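Putative mandelate racemase (Zymomonas mobilis, PDB 2OX4) is a magnesium-binding member of the enolase superfamily, probably a lyase of the dehydratase kind. Local coordinates at residues Glu351-Val363 and Leu372-Ile386. Residues are numbered along the deposited sequence; the frame is centred on the assembly and turned at random.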
loop_
_atom_site.group_PDB
_atom_site.type_symbol
_atom_site.label_atom_id
_atom_site.label_comp_id
_atom_site.label_asym_id
_atom_site.label_seq_id
_atom_site.Cartn_x
_atom_site.Cartn_y
_atom_site.Cartn_z
ATOM N N GLU C 351 -52.785 0.289 3.363
ATOM C CA GLU C 351 -52.329 -1.114 3.307
ATOM C C GLU C 351 -51.231 -1.405 4.337
ATOM O O GLU C 351 -51.059 -2.548 4.777
ATOM C CB GLU C 351 -51.816 -1.463 1.914
ATOM C CG GLU C 351 -50.667 -0.580 1.400
ATOM C CD GLU C 351 -50.620 -0.562 -0.104
ATOM O OE1 GLU C 351 -49.512 -0.638 -0.676
ATOM O OE2 GLU C 351 -51.708 -0.495 -0.715
ATOM N N TYR C 352 -50.486 -0.368 4.704
ATOM C CA TYR C 352 -49.484 -0.490 5.760
ATOM C C TYR C 352 -50.047 -0.186 7.153
ATOM O O TYR C 352 -49.759 -0.912 8.110
ATOM C CB TYR C 352 -48.222 0.314 5.423
ATOM C CG TYR C 352 -47.212 -0.509 4.638
ATOM C CD1 TYR C 352 -47.110 -0.405 3.248
ATOM C CD2 TYR C 352 -46.384 -1.422 5.291
ATOM C CE1 TYR C 352 -46.184 -1.187 2.532
ATOM C CE2 TYR C 352 -45.469 -2.197 4.596
ATOM C CZ TYR C 352 -45.371 -2.082 3.221
ATOM O OH TYR C 352 -44.448 -2.868 2.556
ATOM N N GLU C 353 -50.880 0.848 7.265
ATOM C CA GLU C 353 -51.536 1.171 8.544
ATOM C C GLU C 353 -52.299 0.020 9.210
ATOM O O GLU C 353 -52.286 -0.096 10.428
ATOM C CB GLU C 353 -52.444 2.399 8.415
ATOM C CG GLU C 353 -51.712 3.669 8.023
ATOM C CD GLU C 353 -52.644 4.769 7.525
ATOM O OE1 GLU C 353 -53.477 5.257 8.325
ATOM O OE2 GLU C 353 -52.536 5.150 6.336
ATOM N N GLU C 354 -52.967 -0.825 8.423
ATOM C CA GLU C 354 -53.832 -1.882 8.979
ATOM C C GLU C 354 -53.072 -3.050 9.626
ATOM O O GLU C 354 -53.671 -3.918 10.279
ATOM C CB GLU C 354 -54.784 -2.418 7.909
ATOM C CG GLU C 354 -54.083 -3.174 6.775
ATOM C CD GLU C 354 -55.055 -3.751 5.745
ATOM O OE1 GLU C 354 -56.285 -3.682 5.964
ATOM O OE2 GLU C 354 -54.590 -4.284 4.713
ATOM N N LEU C 355 -51.754 -3.064 9.443
ATOM C CA LEU C 355 -50.927 -4.199 9.847
ATOM C C LEU C 355 -50.526 -4.164 11.314
ATOM O O LEU C 355 -50.224 -5.211 11.893
ATOM C CB LEU C 355 -49.672 -4.289 8.969
ATOM C CG LEU C 355 -49.911 -4.437 7.466
ATOM C CD1 LEU C 355 -48.581 -4.457 6.716
ATOM C CD2 LEU C 355 -50.717 -5.697 7.180
ATOM N N CYS C 356 -50.508 -2.969 11.909
ATOM C CA CYS C 356 -50.015 -2.796 13.275
ATOM C C CYS C 356 -50.981 -2.047 14.185
ATOM O O CYS C 356 -51.748 -1.194 13.731
ATOM C CB CYS C 356 -48.672 -2.053 13.276
ATOM S SG CYS C 356 -47.348 -2.919 12.417
ATOM N N VAL C 357 -50.899 -2.354 15.476
ATOM C CA VAL C 357 -51.732 -1.745 16.509
ATOM C C VAL C 357 -51.503 -0.235 16.684
ATOM O O VAL C 357 -52.473 0.532 16.755
ATOM C CB VAL C 357 -51.586 -2.508 17.852
ATOM C CG1 VAL C 357 -52.312 -1.797 18.986
ATOM C CG2 VAL C 357 -52.110 -3.933 17.706
ATOM N N HIS C 358 -50.233 0.188 16.738
ATOM C CA HIS C 358 -49.882 1.614 16.862
ATOM C C HIS C 358 -49.351 2.173 15.556
ATOM O O HIS C 358 -48.552 1.530 14.883
ATOM C CB HIS C 358 -48.838 1.831 17.957
ATOM C CG HIS C 358 -49.168 1.152 19.245
ATOM N ND1 HIS C 358 -50.169 1.595 20.083
ATOM C CD2 HIS C 358 -48.650 0.046 19.828
ATOM C CE1 HIS C 358 -50.243 0.799 21.133
ATOM N NE2 HIS C 358 -49.331 -0.147 21.006
ATOM N N ASN C 359 -49.794 3.375 15.202
ATOM C CA ASN C 359 -49.280 4.046 14.020
ATOM C C ASN C 359 -48.410 5.233 14.432
ATOM O O ASN C 359 -48.896 6.361 14.545
ATOM C CB ASN C 359 -50.441 4.496 13.125
ATOM C CG ASN C 359 -49.978 5.077 11.795
ATOM O OD1 ASN C 359 -48.835 4.880 11.363
ATOM N ND2 ASN C 359 -50.878 5.793 11.132
ATOM N N TYR C 360 -47.124 4.972 14.660
ATOM C CA TYR C 360 -46.201 6.016 15.106
ATOM C C TYR C 360 -45.859 6.914 13.935
ATOM O O TYR C 360 -45.387 6.435 12.896
ATOM C CB TYR C 360 -44.917 5.411 15.691
ATOM C CG TYR C 360 -45.136 4.669 16.980
ATOM C CD1 TYR C 360 -45.351 5.355 18.178
ATOM C CD2 TYR C 360 -45.140 3.280 17.006
ATOM C CE1 TYR C 360 -45.565 4.670 19.372
ATOM C CE2 TYR C 360 -45.348 2.590 18.188
ATOM C CZ TYR C 360 -45.563 3.283 19.367
ATOM O OH TYR C 360 -45.773 2.594 20.542
ATOM N N GLN C 361 -46.124 8.209 14.095
ATOM C CA GLN C 361 -45.857 9.200 13.047
ATOM C C GLN C 361 -45.110 10.385 13.639
ATOM O O GLN C 361 -45.266 10.687 14.824
ATOM C CB GLN C 361 -47.166 9.683 12.398
ATOM C CG GLN C 361 -47.902 8.633 11.564
ATOM C CD GLN C 361 -47.167 8.272 10.287
ATOM O OE1 GLN C 361 -46.548 9.128 9.643
ATOM N NE2 GLN C 361 -47.240 7.003 9.907
ATOM N N PRO C 362 -44.277 11.063 12.825
ATOM C CA PRO C 362 -43.591 12.239 13.332
ATOM C C PRO C 362 -44.583 13.350 13.674
ATOM O O PRO C 362 -45.686 13.384 13.121
ATOM C CB PRO C 362 -42.716 12.668 12.155
ATOM C CG PRO C 362 -42.557 11.436 11.345
ATOM C CD PRO C 362 -43.899 10.790 11.430
ATOM N N VAL C 363 -44.191 14.212 14.600
ATOM C CA VAL C 363 -44.907 15.461 14.884
ATOM C C VAL C 363 -43.990 16.644 14.590
ATOM O O VAL C 363 -42.914 16.778 15.194
ATOM C CB VAL C 363 -45.352 15.512 16.369
ATOM C CG1 VAL C 363 -46.113 16.806 16.682
ATOM C CG2 VAL C 363 -46.180 14.277 16.730
ATOM N N LEU C 372 -43.431 2.305 25.686
ATOM C CA LEU C 372 -44.107 1.087 26.136
ATOM C C LEU C 372 -43.054 -0.003 26.371
ATOM O O LEU C 372 -41.916 0.139 25.908
ATOM C CB LEU C 372 -45.111 0.628 25.068
ATOM C CG LEU C 372 -46.302 1.546 24.771
ATOM C CD1 LEU C 372 -47.112 1.013 23.584
ATOM C CD2 LEU C 372 -47.183 1.680 26.006
ATOM N N PRO C 373 -43.402 -1.075 27.111
ATOM C CA PRO C 373 -42.455 -2.208 27.191
ATOM C C PRO C 373 -42.134 -2.816 25.819
ATOM O O PRO C 373 -42.995 -2.842 24.945
ATOM C CB PRO C 373 -43.189 -3.226 28.068
ATOM C CG PRO C 373 -44.163 -2.397 28.882
ATOM C CD PRO C 373 -44.609 -1.305 27.943
ATOM N N GLY C 374 -40.901 -3.291 25.638
ATOM C CA GLY C 374 -40.505 -3.929 24.372
ATOM C C GLY C 374 -40.271 -2.885 23.287
ATOM O O GLY C 374 -39.880 -1.747 23.583
ATOM N N ILE C 375 -40.527 -3.242 22.026
ATOM C CA ILE C 375 -40.362 -2.260 20.939
ATOM C C ILE C 375 -41.550 -1.290 20.879
ATOM O O ILE C 375 -41.471 -0.247 20.236
ATOM C CB ILE C 375 -40.125 -2.924 19.542
ATOM C CG1 ILE C 375 -41.367 -3.707 19.096
ATOM C CG2 ILE C 375 -38.847 -3.798 19.552
ATOM C CD1 ILE C 375 -41.263 -4.286 17.669
ATOM N N GLY C 376 -42.643 -1.635 21.568
ATOM C CA GLY C 376 -43.823 -0.765 21.620
ATOM C C GLY C 376 -44.744 -0.910 20.424
ATOM O O GLY C 376 -45.417 0.038 20.027
ATOM N N GLN C 377 -44.783 -2.112 19.854
ATOM C CA GLN C 377 -45.563 -2.363 18.656
ATOM C C GLN C 377 -46.118 -3.770 18.716
ATOM O O GLN C 377 -45.534 -4.638 19.375
ATOM C CB GLN C 377 -44.708 -2.161 17.405
ATOM C CG GLN C 377 -45.473 -2.162 16.063
ATOM C CD GLN C 377 -46.593 -1.138 16.035
ATOM O OE1 GLN C 377 -47.676 -1.377 16.567
ATOM N NE2 GLN C 377 -46.331 0.012 15.421
ATOM N N ASP C 378 -47.243 -3.995 18.036
ATOM C CA ASP C 378 -47.777 -5.340 17.859
ATOM C C ASP C 378 -48.445 -5.426 16.485
ATOM O O ASP C 378 -48.795 -4.409 15.883
ATOM C CB ASP C 378 -48.794 -5.636 18.970
ATOM C CG ASP C 378 -48.932 -7.129 19.285
ATOM O OD1 ASP C 378 -48.483 -8.004 18.501
ATOM O OD2 ASP C 378 -49.518 -7.422 20.344
ATOM N N ILE C 379 -48.606 -6.638 15.984
ATOM C CA ILE C 379 -49.393 -6.850 14.778
ATOM C C ILE C 379 -50.874 -6.939 15.153
ATOM O O ILE C 379 -51.220 -7.196 16.309
ATOM C CB ILE C 379 -48.957 -8.116 14.032
ATOM C CG1 ILE C 379 -48.917 -9.322 14.992
ATOM C CG2 ILE C 379 -47.592 -7.868 13.368
ATOM C CD1 ILE C 379 -48.865 -10.675 14.308
ATOM N N THR C 380 -51.729 -6.704 14.166
ATOM C CA THR C 380 -53.171 -6.841 14.323
ATOM C C THR C 380 -53.616 -8.289 14.092
ATOM O O THR C 380 -52.905 -9.076 13.445
ATOM C CB THR C 380 -53.899 -5.907 13.342
ATOM O OG1 THR C 380 -53.498 -6.212 11.997
ATOM C CG2 THR C 380 -53.550 -4.447 13.646
ATOM N N GLU C 381 -54.793 -8.647 14.604
ATOM C CA GLU C 381 -55.309 -10.012 14.427
ATOM C C GLU C 381 -55.584 -10.341 12.963
ATOM O O GLU C 381 -55.576 -11.510 12.581
ATOM C CB GLU C 381 -56.576 -10.255 15.257
ATOM C CG GLU C 381 -56.364 -10.227 16.766
ATOM C CD GLU C 381 -55.700 -11.488 17.282
ATOM O OE1 GLU C 381 -54.576 -11.391 17.819
ATOM O OE2 GLU C 381 -56.297 -12.577 17.144
ATOM N N LYS C 382 -55.825 -9.304 12.160
ATOM C CA LYS C 382 -56.110 -9.454 10.731
ATOM C C LYS C 382 -54.983 -10.177 9.986
ATOM O O LYS C 382 -55.228 -10.840 8.972
ATOM C CB LYS C 382 -56.325 -8.083 10.083
ATOM C CG LYS C 382 -57.402 -8.070 9.003
ATOM C CD LYS C 382 -57.167 -6.972 7.966
ATOM C CE LYS C 382 -56.806 -5.643 8.613
ATOM N NZ LYS C 382 -57.957 -5.003 9.319
ATOM N N LEU C 383 -53.754 -10.048 10.489
ATOM C CA LEU C 383 -52.592 -10.653 9.837
ATOM C C LEU C 383 -52.763 -12.121 9.512
ATOM O O LEU C 383 -52.311 -12.574 8.469
ATOM C CB LEU C 383 -51.322 -10.451 10.661
ATOM C CG LEU C 383 -50.408 -9.454 9.955
ATOM C CD1 LEU C 383 -50.854 -8.042 10.319
ATOM C CD2 LEU C 383 -48.982 -9.708 10.353
ATOM N N TYR C 384 -53.450 -12.854 10.389
ATOM C CA TYR C 384 -53.688 -14.283 10.197
ATOM C C TYR C 384 -54.493 -14.570 8.929
ATOM O O TYR C 384 -54.346 -15.622 8.317
ATOM C CB TYR C 384 -54.391 -14.874 11.429
ATOM C CG TYR C 384 -53.507 -14.913 12.656
ATOM C CD1 TYR C 384 -53.384 -13.798 13.502
ATOM C CD2 TYR C 384 -52.769 -16.058 12.965
ATOM C CE1 TYR C 384 -52.553 -13.835 14.626
ATOM C CE2 TYR C 384 -51.942 -16.103 14.083
ATOM C CZ TYR C 384 -51.837 -14.993 14.906
ATOM O OH TYR C 384 -51.008 -15.050 16.004
ATOM N N GLN C 385 -55.328 -13.619 8.530
ATOM C CA GLN C 385 -56.202 -13.799 7.374
ATOM C C GLN C 385 -55.630 -13.212 6.078
ATOM O O GLN C 385 -56.107 -13.516 4.987
ATOM C CB GLN C 385 -57.581 -13.197 7.664
ATOM C CG GLN C 385 -58.533 -14.139 8.402
ATOM C CD GLN C 385 -58.752 -15.460 7.675
ATOM O OE1 GLN C 385 -58.219 -16.497 8.073
ATOM N NE2 GLN C 385 -59.537 -15.424 6.602
ATOM N N ILE C 386 -54.612 -12.364 6.195
ATOM C CA ILE C 386 -54.066 -11.663 5.027
ATOM C C ILE C 386 -52.573 -11.986 4.800
ATOM O O ILE C 386 -51.835 -11.192 4.205
ATOM C CB ILE C 386 -54.303 -10.128 5.082
ATOM C CG1 ILE C 386 -53.619 -9.503 6.311
ATOM C CG2 ILE C 386 -55.808 -9.802 5.064
ATOM C CD1 ILE C 386 -53.376 -8.022 6.147
HETATM O O HOH W 1 -56.237 -4.009 11.410
#
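Cys356 and Ile379 form a single antiparallel bridge, a non-hydrogen-bonded pair with CA atoms 4.4 Å apart. Flanking it, Val357 N gives to Asp378 O at 3.0 Å and Thr380 N to Leu355 O at 3.1 Å. Beyond the bridge, the Gln377 side chain takes over: CG lies opposite the backbone N (chi1 -170°) and the bend at chi2 (55°) brings the amide to the backbone of His358. His358 N donates to a lone pair of Gln377 OE1 at 3.0 Å, and Gln377 NE2 donates back to His358 O at 2.7 Å. OE1 also accepts from Asp378 N, so these three bonds help to fix the rotation of the amide. A leucine here would probably leave the N and O of His358 and the N of Asp378 without these mates. Tyr360 reaches Gly376 O with its hydroxyl, 2.6 Å from OH, and that oxygen lies in the ring plane at its edge. At the other end, Thr380 OG1 donates to Glu354 O, which also accepts from a water bound to Lys382 NZ. The direct Glu354-Lys382 salt bridge is long; the carboxylate pairs with Arg16. Leu355 CD2 packs on Ile386 CD1 (3.7 Å) and Leu383 CD1. Cys356 and Gln377 rest on Val323 of barrel helix 322-333, whereas Leu355, Ile379 and Leu383 meet strands 5-13 and 24-30, so the chain that follows barrel strand 341-344 is packed between the barrel and the sheet of the N-terminal domain, which 372-386 enters as strand 387-393.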